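Nicastrin (Dictyostelium purpureum, PDB 4R12) probably serves as an essential, putatively substrate-recruiting subunit of gamma-secretase, the complex that cleaves integral membrane proteins such as Notch receptors within the membrane. Local coordinates at residues 36-40 against 41-45; 148-151 against 152-156; 157-160 against 161-164. One frame throughout, in Å; residues are numbered along the deposited sequence.

Contact 1 of 3, residues 36-40 against 41-45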
# COMPACT_ATOMS: atom_id res chain seq x y z
N CYS A 36 3.94 0.72 -18.59
CA CYS A 36 4.24 -0.01 -19.81
C CYS A 36 2.99 -0.61 -20.45
O CYS A 36 1.95 -0.76 -19.81
CB CYS A 36 5.22 -1.15 -19.52
SG CYS A 36 6.47 -0.80 -18.25
N SER A 37 3.14 -0.99 -21.71
CA SER A 37 2.13 -1.75 -22.41
C SER A 37 2.80 -2.55 -23.51
O SER A 37 3.83 -2.15 -24.03
CB SER A 37 1.06 -0.83 -23.00
OG SER A 37 0.11 -1.58 -23.74
N SER A 38 2.22 -3.70 -23.85
CA SER A 38 2.61 -4.36 -25.08
C SER A 38 1.87 -3.70 -26.24
O SER A 38 0.91 -2.95 -26.04
CB SER A 38 2.30 -5.86 -25.04
OG SER A 38 0.91 -6.08 -25.01
N LYS A 39 2.34 -3.96 -27.46
CA LYS A 39 1.57 -3.60 -28.63
C LYS A 39 0.32 -4.47 -28.67
O LYS A 39 0.23 -5.50 -27.98
CB LYS A 39 2.39 -3.78 -29.91
CG LYS A 39 3.46 -2.71 -30.14
CD LYS A 39 2.85 -1.40 -30.59
CE LYS A 39 3.90 -0.32 -30.88
NZ LYS A 39 5.23 -0.93 -31.17
N HIS A 40 -0.65 -4.03 -29.46
CA HIS A 40 -1.82 -4.85 -29.73
C HIS A 40 -1.34 -6.17 -30.34
O HIS A 40 -0.62 -6.16 -31.33
CB HIS A 40 -2.78 -4.12 -30.67
CG HIS A 40 -4.13 -4.77 -30.76
ND1 HIS A 40 -4.53 -5.51 -31.86
CD2 HIS A 40 -5.18 -4.78 -29.90
CE1 HIS A 40 -5.76 -5.95 -31.67
NE2 HIS A 40 -6.17 -5.52 -30.49
N GLY A 41 -1.71 -7.30 -29.72
CA GLY A 41 -1.28 -8.60 -30.20
C GLY A 41 0.00 -9.10 -29.55
O GLY A 41 0.51 -10.16 -29.91
N GLY A 42 0.55 -8.32 -28.63
CA GLY A 42 1.71 -8.75 -27.86
C GLY A 42 3.06 -8.46 -28.50
O GLY A 42 3.15 -8.07 -29.66
N ASN A 43 4.12 -8.67 -27.73
CA ASN A 43 5.48 -8.45 -28.22
C ASN A 43 6.32 -9.71 -28.09
O ASN A 43 6.30 -10.37 -27.06
CB ASN A 43 6.16 -7.31 -27.45
CG ASN A 43 5.57 -5.94 -27.77
OD1 ASN A 43 4.40 -5.67 -27.50
ND2 ASN A 43 6.40 -5.05 -28.30
N SER A 44 7.07 -10.03 -29.13
CA SER A 44 7.89 -11.23 -29.13
C SER A 44 9.28 -10.93 -29.67
O SER A 44 9.48 -9.93 -30.35
CB SER A 44 7.22 -12.34 -29.95
OG SER A 44 7.04 -11.94 -31.29
N GLY A 45 10.24 -11.80 -29.36
CA GLY A 45 11.60 -11.60 -29.81
C GLY A 45 12.55 -12.66 -29.28
O GLY A 45 12.17 -13.52 -28.48
O HOH W 1 6.49 -2.15 -28.52
O HOH W 2 1.86 -7.03 -31.81
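G41 meets H40 at the corner of a type II beta turn from K39 to G42, its N lying 3.5 Å from H40 CB. Its backbone angles, phi 93° and psi 1°, would press any side chain against the carbonyl oxygen of H40, so this corner suits a residue without one. G42 closes the turn: its N donates to K39 O at 2.9 Å, arriving from above the carbonyl plane, while S38 OG, itself tied to S175 N, reaches K39 O from the opposite face at 3.1 Å. One water donates to both H40 O and G42 O, bridging the carbonyl within the turn to the one just after it. N43 then begins strand 43-50. With CG anti to its carbonyl carbon, beside the backbone N (chi1 -70°), its amide reaches back to the turn, where OD1 accepts from K39 N at 2.7 Å, in the carbonyl plane, and lies 3.2 Å from S38 CB. ND2 shares a second water with K39 NZ and makes a weak hydrogen bond to E92 OE1. With an alanine in its place, K39 N would probably lose its side-chain acceptor, and the water on K39 NZ its link to ND2. Backbone bonds of N43 with L173 and S38 with S175 set the turn beside strand 169-174. S38 OG and G42 N on K39 O, with N43 OD1 on K39 N, hold both polar backbone atoms of K39 and so fix the turn against the strand start.

Contact 2 of 3, residues 148-151 against 152-156. With NAG (2-acetamido-2-deoxy-beta-D-glucopyranose), chain D.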
# COMPACT_ATOMS: atom_id res chain seq x y z
N ASN A 148 10.85 -16.64 -8.72
CA ASN A 148 12.20 -17.20 -8.52
C ASN A 148 12.49 -18.39 -9.41
O ASN A 148 13.42 -18.39 -10.15
CB ASN A 148 12.44 -17.57 -7.06
CG ASN A 148 13.89 -17.78 -6.73
OD1 ASN A 148 14.66 -18.25 -7.50
ND2 ASN A 148 14.25 -17.43 -5.54
N GLN A 149 11.67 -19.41 -9.28
CA GLN A 149 11.82 -20.63 -10.04
C GLN A 149 11.86 -20.35 -11.55
O GLN A 149 12.75 -20.82 -12.25
CB GLN A 149 10.68 -21.59 -9.70
CG GLN A 149 10.59 -22.83 -10.58
CD GLN A 149 9.71 -23.91 -9.97
OE1 GLN A 149 9.86 -24.25 -8.79
NE2 GLN A 149 8.79 -24.45 -10.76
N THR A 150 10.90 -19.56 -12.04
CA THR A 150 10.86 -19.24 -13.46
C THR A 150 12.10 -18.45 -13.89
O THR A 150 12.62 -18.65 -14.98
CB THR A 150 9.58 -18.46 -13.82
OG1 THR A 150 8.43 -19.18 -13.36
CG2 THR A 150 9.46 -18.25 -15.32
N SER A 151 12.57 -17.55 -13.03
CA SER A 151 13.76 -16.76 -13.35
C SER A 151 14.97 -17.66 -13.58
O SER A 151 15.73 -17.45 -14.52
CB SER A 151 14.05 -15.74 -12.24
OG SER A 151 13.13 -14.66 -12.29
N VAL A 152 15.13 -18.65 -12.71
CA VAL A 152 16.23 -19.61 -12.85
C VAL A 152 16.21 -20.24 -14.24
O VAL A 152 17.24 -20.30 -14.93
CB VAL A 152 16.16 -20.71 -11.76
CG1 VAL A 152 17.18 -21.83 -12.04
CG2 VAL A 152 16.37 -20.11 -10.38
N ALA A 153 15.03 -20.67 -14.67
CA ALA A 153 14.91 -21.36 -15.94
C ALA A 153 15.14 -20.41 -17.12
O ALA A 153 15.84 -20.74 -18.07
CB ALA A 153 13.54 -22.03 -16.04
N ILE A 154 14.60 -19.20 -17.03
CA ILE A 154 14.74 -18.21 -18.09
C ILE A 154 16.16 -17.64 -18.17
O ILE A 154 16.65 -17.30 -19.25
CB ILE A 154 13.72 -17.06 -17.91
CG1 ILE A 154 12.31 -17.61 -18.08
CG2 ILE A 154 13.96 -15.94 -18.92
CD1 ILE A 154 12.08 -18.26 -19.41
N ARG A 155 16.83 -17.54 -17.03
CA ARG A 155 18.24 -17.15 -17.02
C ARG A 155 19.07 -18.21 -17.75
O ARG A 155 20.00 -17.87 -18.49
CB ARG A 155 18.77 -16.97 -15.59
CG ARG A 155 20.21 -16.44 -15.53
CD ARG A 155 20.79 -16.39 -14.11
NE ARG A 155 20.08 -15.45 -13.23
CZ ARG A 155 20.52 -14.23 -12.91
NH1 ARG A 155 21.67 -13.78 -13.40
NH2 ARG A 155 19.81 -13.47 -12.09
N ASN A 156 18.70 -19.45 -17.57
CA ASN A 156 19.36 -20.55 -18.22
C ASN A 156 19.26 -20.48 -19.74
O ASN A 156 20.24 -20.38 -20.42
CB ASN A 156 18.78 -21.85 -17.70
CG ASN A 156 19.52 -23.07 -18.20
OD1 ASN A 156 20.71 -23.06 -18.33
ND2 ASN A 156 18.80 -24.10 -18.46
C1 NAG D . 15.59 -17.94 -4.66
C2 NAG D . 16.25 -17.00 -3.68
C3 NAG D . 17.56 -17.58 -3.20
C4 NAG D . 17.41 -19.03 -2.75
C5 NAG D . 16.67 -19.81 -3.84
C6 NAG D . 16.37 -21.24 -3.51
C7 NAG D . 15.89 -14.66 -3.95
C8 NAG D . 16.38 -13.41 -4.56
N2 NAG D . 16.51 -15.75 -4.31
O3 NAG D . 18.01 -16.76 -2.14
O4 NAG D . 18.71 -19.55 -2.52
O5 NAG D . 15.43 -19.18 -4.02
O6 NAG D . 15.53 -21.28 -2.37
O7 NAG D . 14.97 -14.68 -3.17
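T150 and I154 lie side by side one helical turn apart and point the same way, with T150 CG2 4.0 Å from I154 CG1. The threonine methyl stands anti to the backbone N (chi1 -53° for OG1), which brings it beside the isoleucine and turns OG1 toward D147. I154 CG1 also rests 3.3 Å from T150 O, the carbonyl that accepts from I154 N at 2.9 Å. On another flank V152 sets CG2 beside N148, 3.8 Å from the side-chain OD1 and closer still to the main-chain carbonyl oxygen. With N148 CG anti to the backbone N (chi1 -164°), CB points away from the following turn, yet the amide comes back far enough for OD1 to near V152.

Both pairs follow the i to i+4 spacing of the first turns of helix 148-160. V152 N donates to N148 O and R155 N to S151 O, the latter at 2.7 Å, whereas the bond from A153 N to Q149 O is weak. D147, just ahead of the helix, locally takes T150 OG1 on its carboxylate and S151 OG on its main-chain oxygen, while the bond from T98 N to S151 OG ties the helix start to the loop after strand 90-96.

N148 carries an N-linked sugar here: ND2 is bonded to C1 of the N-acetylglucosamine, modelled at 1.7 Å. The sugar is hydrogen-bonded to D99 O, and R155, one turn beyond S151, carries its guanidinium to salt bridges with D99 and D73.

Contact 3 of 3, residues 157-160 against 161-164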
# COMPACT_ATOMS: atom_id res chain seq x y z
N VAL A 157 18.05 -20.50 -20.27
CA VAL A 157 17.87 -20.48 -21.71
C VAL A 157 18.33 -19.21 -22.40
O VAL A 157 18.85 -19.25 -23.48
CB VAL A 157 16.44 -20.75 -22.10
CG1 VAL A 157 16.00 -22.09 -21.56
CG2 VAL A 157 15.55 -19.65 -21.59
N SER A 158 18.13 -18.08 -21.73
CA SER A 158 18.56 -16.79 -22.26
C SER A 158 20.08 -16.72 -22.37
O SER A 158 20.62 -15.99 -23.19
CB SER A 158 18.04 -15.65 -21.38
OG SER A 158 18.93 -15.39 -20.31
N LYS A 159 20.77 -17.50 -21.53
CA LYS A 159 22.19 -17.53 -21.53
C LYS A 159 22.67 -18.48 -22.61
O LYS A 159 23.68 -18.27 -23.20
CB LYS A 159 22.70 -17.97 -20.17
CG LYS A 159 24.18 -17.76 -19.95
CD LYS A 159 24.56 -17.80 -18.48
CE LYS A 159 26.03 -17.49 -18.31
NZ LYS A 159 26.42 -17.14 -16.92
N HIS A 160 21.90 -19.52 -22.84
CA HIS A 160 22.22 -20.56 -23.81
C HIS A 160 22.21 -20.01 -25.24
O HIS A 160 22.87 -20.54 -26.13
CB HIS A 160 21.24 -21.73 -23.68
CG HIS A 160 21.45 -22.82 -24.69
ND1 HIS A 160 22.69 -23.31 -25.02
CD2 HIS A 160 20.56 -23.53 -25.42
CE1 HIS A 160 22.57 -24.27 -25.92
NE2 HIS A 160 21.28 -24.42 -26.18
N ASN A 161 21.47 -18.92 -25.44
CA ASN A 161 21.41 -18.25 -26.73
C ASN A 161 22.74 -17.62 -27.15
O ASN A 161 22.89 -17.17 -28.29
CB ASN A 161 20.33 -17.16 -26.72
CG ASN A 161 18.94 -17.70 -26.95
OD1 ASN A 161 18.75 -18.92 -27.06
ND2 ASN A 161 17.96 -16.81 -27.01
N ARG A 162 23.67 -17.56 -26.24
CA ARG A 162 24.88 -16.84 -26.51
C ARG A 162 25.77 -17.58 -27.45
O ARG A 162 26.72 -17.00 -27.97
CB ARG A 162 25.63 -16.58 -25.23
CG ARG A 162 25.13 -15.41 -24.45
CD ARG A 162 25.69 -15.40 -23.06
NE ARG A 162 25.18 -14.26 -22.33
CZ ARG A 162 25.55 -13.93 -21.10
NH1 ARG A 162 26.44 -14.64 -20.46
NH2 ARG A 162 25.03 -12.88 -20.55
N ASP A 163 25.48 -18.85 -27.68
CA ASP A 163 26.31 -19.60 -28.61
C ASP A 163 26.17 -18.91 -29.95
O ASP A 163 27.13 -18.39 -30.50
CB ASP A 163 26.01 -21.09 -28.62
CG ASP A 163 24.64 -21.40 -29.07
OD1 ASP A 163 24.06 -20.58 -29.81
OD2 ASP A 163 24.15 -22.46 -28.70
N GLY A 164 24.95 -18.84 -30.45
CA GLY A 164 24.68 -17.99 -31.58
C GLY A 164 24.12 -18.76 -32.73
O GLY A 164 24.00 -18.25 -33.83
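K159 and R162 meet with K159 CG over one face of the arginine guanidinium, 3.9 Å from R162 NH1, and K159 CE comes within 3.6 Å of the same nitrogen. The two charged ends stay near each other, K159 NZ 4.3 Å from R162 NH1. The arginine starts with CG anti to its carbonyl carbon (chi1 -81°) and then runs extended, laying CB, CG and CD along K159 O. H160 and D163 also approach: D163 OD2 is 3.7 Å from H160 CE1, with the imidazole and carboxylate planes 72° apart.

Along this stretch the backbone unwinds from helix into a type I beta turn, H160 to D163. N161 N still donates to V157 O at 3.3 Å in helical spacing, while R162 N donates to K159 O from above the carbonyl plane, and the bond from D163 N to H160 O is weak.

Farther out, the pairing of like charges is probably eased by D51, which forms a salt bridge with R162 NH2 and a long, weak ion pair with K159 NZ; L49 O also holds R162 NH2, and Q165 N engages D163 OD1. N161 fixes this helix exit to the sheet, its ND2 donating to both W169 O and L47 O. V157 packs on L47 and W169, and S158 and K159 on L49, so the last turn of helix 148-160 lies against strands 43-50 and 169-174.

In the fold
Along the chain the three contacts come in series, and none nests in or crosses another. Contact 1 closes the turn between strand 33-34 and strand 43-50. Much later, contacts 2 and 3 follow directly on each other along helix 148-160: residues 148-156 form its glycosylated start and middle, and 157-164 its last turn and the exit toward strand 169-174. The centres of contacts 2 and 3 lie about 14 Å apart, and the centre of contact 1 is about 21 Å and 23 Å from theirs. Strand 43-50, entered at contact 1 and paired antiparallel with strand 169-174, is the one that the end of the helix reaches at contact 3, within the small lobe.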